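Local coordinates for protein endoglucanase family 5 (Clostridium acetobutylicum ATCC 824, PDB 6PZ7) that probably hydrolyses internal beta-glycosidic bonds of cellulose and related plant polysaccharides, as a broad-specificity endoglucanase of glycoside hydrolase family 5, at residues N145-G159 / V192-M204. Sequence-based numbering, arbitrary orientation. Where two conformers were deposited one is given.
Sequences NEPRIVGSPEEWNGG and VPTYAASTATAAM. With EDO (1,2-ethanediol), chain D; EDO (1,2-ethanediol), chain C.
In this (beta/alpha)8 barrel, the loops that follow the fourth and fifth strands meet at the C-terminal rim, where Tyr195 plugs into the curl of 145-159. Its CG lies anti to the backbone N (chi1 -178°), which carries the ring in between two stretches of that loop. Gly159 CA sits squarely over one face as a CH-pi contact, 3.4 Å from the ring centroid, and Pro147 O lies off-centre over the opposite face. Glu155 O comes in at the edge, in the ring plane, 3.4 Å from Tyr195 CE1. At the far end Ile149 N donates an almost perfectly straight bond to Tyr195 OH (3.0 Å, 179°), and a water also bonds to this hydroxyl. Next along the chain, Ala196 N donates to Pro147 O at 2.8 Å, tilted well out of the carbonyl plane. The family's sequence pattern Asn-Glu-Pro marks Glu146 as the probable acid/base, placing this end of the contact at the probable active site; its OE2 bonds His221, and both carboxylate oxygens take hydrogen bonds from a 1,2-ethanediol, probably a crystallisation additive. Arg148 ties the loop to itself: NH1 reaches a lone pair of Glu146 O, NE forms a salt bridge to Glu155 OE2, and Trp156 CH2 lies above one guanidinium face, toward its rim. Beyond the tyrosine, Gly158 CA packs against Ala200 CB at 3.9 Å and Ala203 CB at 4.1 Å.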
# COMPACT_ATOMS: atom_id res chain seq x y z
N ASN A 145 -2.79 -0.45 6.68
CA ASN A 145 -2.32 0.57 5.74
C ASN A 145 -1.34 1.52 6.41
O ASN A 145 -0.12 1.37 6.29
CB ASN A 145 -3.53 1.32 5.17
CG ASN A 145 -3.12 2.48 4.33
OD1 ASN A 145 -2.24 2.35 3.50
ND2 ASN A 145 -3.75 3.61 4.49
N GLU A 146 -1.84 2.52 7.13
CA GLU A 146 -1.04 3.51 7.84
C GLU A 146 -1.53 3.59 9.28
O GLU A 146 -2.15 4.58 9.71
CB GLU A 146 -1.15 4.86 7.15
CG GLU A 146 -0.48 4.84 5.77
CD GLU A 146 -0.49 6.14 5.04
OE1 GLU A 146 -1.10 7.12 5.53
OE2 GLU A 146 0.07 6.22 3.91
N PRO A 147 -1.36 2.51 10.04
CA PRO A 147 -1.95 2.46 11.38
C PRO A 147 -1.31 3.52 12.26
O PRO A 147 -0.09 3.65 12.32
CB PRO A 147 -1.62 1.04 11.87
CG PRO A 147 -0.37 0.64 11.10
CD PRO A 147 -0.59 1.28 9.72
N ARG A 148 -2.13 4.28 12.97
CA ARG A 148 -1.66 5.47 13.66
C ARG A 148 -2.76 6.03 14.54
O ARG A 148 -3.90 5.55 14.51
CB ARG A 148 -1.23 6.51 12.63
CG ARG A 148 -2.39 7.12 11.84
CD ARG A 148 -1.90 7.86 10.60
NE ARG A 148 -2.96 8.60 9.93
CZ ARG A 148 -3.84 8.06 9.11
NH1 ARG A 148 -3.81 6.80 8.79
NH2 ARG A 148 -4.80 8.84 8.60
N ILE A 149 -2.41 7.05 15.31
CA ILE A 149 -3.35 7.80 16.14
C ILE A 149 -3.63 9.13 15.45
O ILE A 149 -2.80 10.05 15.46
CB ILE A 149 -2.83 8.00 17.57
CG1 ILE A 149 -2.52 6.64 18.21
CG2 ILE A 149 -3.85 8.81 18.39
CD1 ILE A 149 -3.67 5.77 18.42
N VAL A 150 -4.79 9.22 14.80
CA VAL A 150 -5.13 10.42 14.07
C VAL A 150 -5.28 11.58 15.05
O VAL A 150 -5.96 11.47 16.09
CB VAL A 150 -6.41 10.21 13.26
CG1 VAL A 150 -6.82 11.51 12.57
CG2 VAL A 150 -6.22 9.09 12.24
N GLY A 151 -4.66 12.71 14.73
CA GLY A 151 -4.68 13.87 15.59
C GLY A 151 -3.59 13.91 16.63
O GLY A 151 -3.46 14.93 17.32
N SER A 152 -2.78 12.86 16.76
CA SER A 152 -1.73 12.98 17.73
C SER A 152 -0.56 13.79 17.16
O SER A 152 -0.37 13.89 15.94
CB SER A 152 -1.25 11.62 18.15
OG SER A 152 -0.62 11.01 17.07
N PRO A 153 0.22 14.41 18.04
CA PRO A 153 1.35 15.21 17.54
C PRO A 153 2.32 14.41 16.69
O PRO A 153 2.96 14.97 15.80
CB PRO A 153 2.03 15.72 18.82
CG PRO A 153 0.93 15.75 19.85
CD PRO A 153 0.08 14.52 19.51
N GLU A 154 2.47 13.13 16.98
CA GLU A 154 3.42 12.25 16.32
C GLU A 154 2.85 11.49 15.13
O GLU A 154 3.53 10.61 14.57
CB GLU A 154 4.07 11.28 17.32
CG GLU A 154 4.79 11.94 18.49
CD GLU A 154 3.91 12.28 19.67
OE1 GLU A 154 2.70 12.04 19.70
OE2 GLU A 154 4.48 12.84 20.65
N GLU A 155 1.62 11.80 14.72
CA GLU A 155 0.94 11.07 13.66
C GLU A 155 1.81 10.88 12.43
O GLU A 155 1.82 9.79 11.84
CB GLU A 155 -0.37 11.78 13.32
CG GLU A 155 -1.19 11.08 12.26
CD GLU A 155 -2.49 11.78 11.88
OE1 GLU A 155 -2.81 12.84 12.45
OE2 GLU A 155 -3.21 11.21 10.99
N TRP A 156 2.48 11.94 11.98
CA TRP A 156 3.30 11.89 10.78
C TRP A 156 4.79 11.92 11.08
O TRP A 156 5.60 12.19 10.17
CB TRP A 156 2.86 12.98 9.81
CG TRP A 156 1.40 12.81 9.43
CD1 TRP A 156 0.38 13.68 9.71
CD2 TRP A 156 0.79 11.69 8.77
NE1 TRP A 156 -0.81 13.17 9.25
CE2 TRP A 156 -0.58 11.97 8.64
CE3 TRP A 156 1.29 10.48 8.24
CZ2 TRP A 156 -1.47 11.08 8.03
CZ3 TRP A 156 0.40 9.62 7.62
CH2 TRP A 156 -0.94 9.91 7.51
N ASN A 157 5.18 11.62 12.30
CA ASN A 157 6.56 11.61 12.76
C ASN A 157 7.01 10.24 13.26
O ASN A 157 8.02 10.14 14.00
CB ASN A 157 6.76 12.67 13.87
CG ASN A 157 6.60 14.02 13.34
OD1 ASN A 157 7.18 14.37 12.29
ND2 ASN A 157 5.84 14.83 14.03
N GLY A 158 6.30 9.19 12.94
CA GLY A 158 6.68 7.86 13.36
C GLY A 158 6.10 7.42 14.67
O GLY A 158 6.47 6.37 15.19
N GLY A 159 5.16 8.18 15.24
CA GLY A 159 4.41 7.72 16.39
C GLY A 159 5.19 7.82 17.69
O GLY A 159 6.12 8.62 17.83
N VAL A 192 3.46 -6.06 6.07
CA VAL A 192 3.14 -5.41 7.35
C VAL A 192 3.83 -4.06 7.42
O VAL A 192 5.02 -3.96 7.06
CB VAL A 192 3.57 -6.26 8.57
CG1 VAL A 192 2.86 -7.60 8.53
CG2 VAL A 192 5.09 -6.44 8.71
N PRO A 193 3.12 -3.00 7.82
CA PRO A 193 3.74 -1.67 7.90
C PRO A 193 4.31 -1.36 9.28
O PRO A 193 3.91 -1.94 10.30
CB PRO A 193 2.55 -0.73 7.63
CG PRO A 193 1.39 -1.45 8.31
CD PRO A 193 1.65 -2.93 8.04
N THR A 194 5.23 -0.38 9.29
CA THR A 194 5.58 0.41 10.45
C THR A 194 4.38 1.28 10.85
O THR A 194 3.37 1.38 10.13
CB THR A 194 6.77 1.30 10.09
OG1 THR A 194 6.36 2.06 8.95
CG2 THR A 194 8.04 0.53 9.77
N TYR A 195 4.52 2.01 11.96
CA TYR A 195 3.57 3.05 12.35
C TYR A 195 3.41 4.00 11.17
O TYR A 195 4.38 4.54 10.66
CB TYR A 195 4.13 3.83 13.56
CG TYR A 195 3.17 4.91 14.04
CD1 TYR A 195 3.08 6.13 13.42
CD2 TYR A 195 2.34 4.69 15.14
CE1 TYR A 195 2.19 7.11 13.83
CE2 TYR A 195 1.44 5.66 15.56
CZ TYR A 195 1.38 6.87 14.92
OH TYR A 195 0.48 7.85 15.31
N ALA A 196 2.16 4.19 10.73
CA ALA A 196 1.77 5.05 9.61
C ALA A 196 2.44 4.67 8.29
O ALA A 196 2.45 5.49 7.38
CB ALA A 196 1.96 6.53 9.93
N ALA A 197 3.01 3.48 8.18
CA ALA A 197 3.87 3.11 7.06
C ALA A 197 5.02 4.09 6.90
O ALA A 197 5.57 4.29 5.82
CB ALA A 197 3.10 2.88 5.75
N SER A 198 5.43 4.72 8.00
CA SER A 198 6.47 5.74 8.01
C SER A 198 7.86 5.15 7.82
O SER A 198 8.20 4.10 8.34
CB SER A 198 6.43 6.46 9.35
OG SER A 198 7.37 7.51 9.39
N THR A 199 8.71 5.94 7.18
CA THR A 199 10.15 5.69 7.06
C THR A 199 10.94 6.40 8.16
O THR A 199 12.17 6.36 8.15
CB THR A 199 10.69 6.11 5.69
OG1 THR A 199 10.43 7.51 5.51
CG2 THR A 199 10.03 5.31 4.59
N ALA A 200 10.28 7.02 9.14
CA ALA A 200 10.99 7.63 10.26
C ALA A 200 11.90 6.59 10.89
O ALA A 200 11.52 5.43 11.06
CB ALA A 200 10.00 8.16 11.28
N THR A 201 13.07 7.04 11.32
CA THR A 201 14.07 6.15 11.91
C THR A 201 13.50 5.28 13.03
O THR A 201 13.69 4.07 13.03
CB THR A 201 15.26 6.98 12.41
OG1 THR A 201 15.75 7.77 11.30
CG2 THR A 201 16.36 6.10 12.99
N ALA A 202 12.77 5.87 13.97
CA ALA A 202 12.27 5.11 15.10
C ALA A 202 11.17 4.14 14.67
O ALA A 202 11.02 3.05 15.26
CB ALA A 202 11.72 6.00 16.21
N ALA A 203 10.35 4.52 13.68
CA ALA A 203 9.32 3.62 13.17
C ALA A 203 9.95 2.38 12.56
O ALA A 203 9.49 1.25 12.80
CB ALA A 203 8.45 4.37 12.17
N MET A 204 11.00 2.56 11.76
CA MET A 204 11.66 1.41 11.17
C MET A 204 12.41 0.60 12.22
O MET A 204 12.40 -0.63 12.16
CB MET A 204 12.59 1.84 10.04
CG MET A 204 11.87 2.57 8.90
SD MET A 204 12.80 2.62 7.34
CE MET A 204 14.25 3.51 7.89
C1 EDO D . 3.27 9.01 5.00
O1 EDO D . 3.40 9.07 3.59
C2 EDO D . 3.86 7.69 5.48
O2 EDO D . 3.71 7.77 6.89
C1 EDO C . -0.83 9.98 3.37
O1 EDO C . -1.80 9.03 3.84
C2 EDO C . 0.12 9.34 2.38
O2 EDO C . 1.04 8.48 3.04
O HOH W 1 1.10 8.26 18.22
O HOH W 2 5.10 9.31 8.53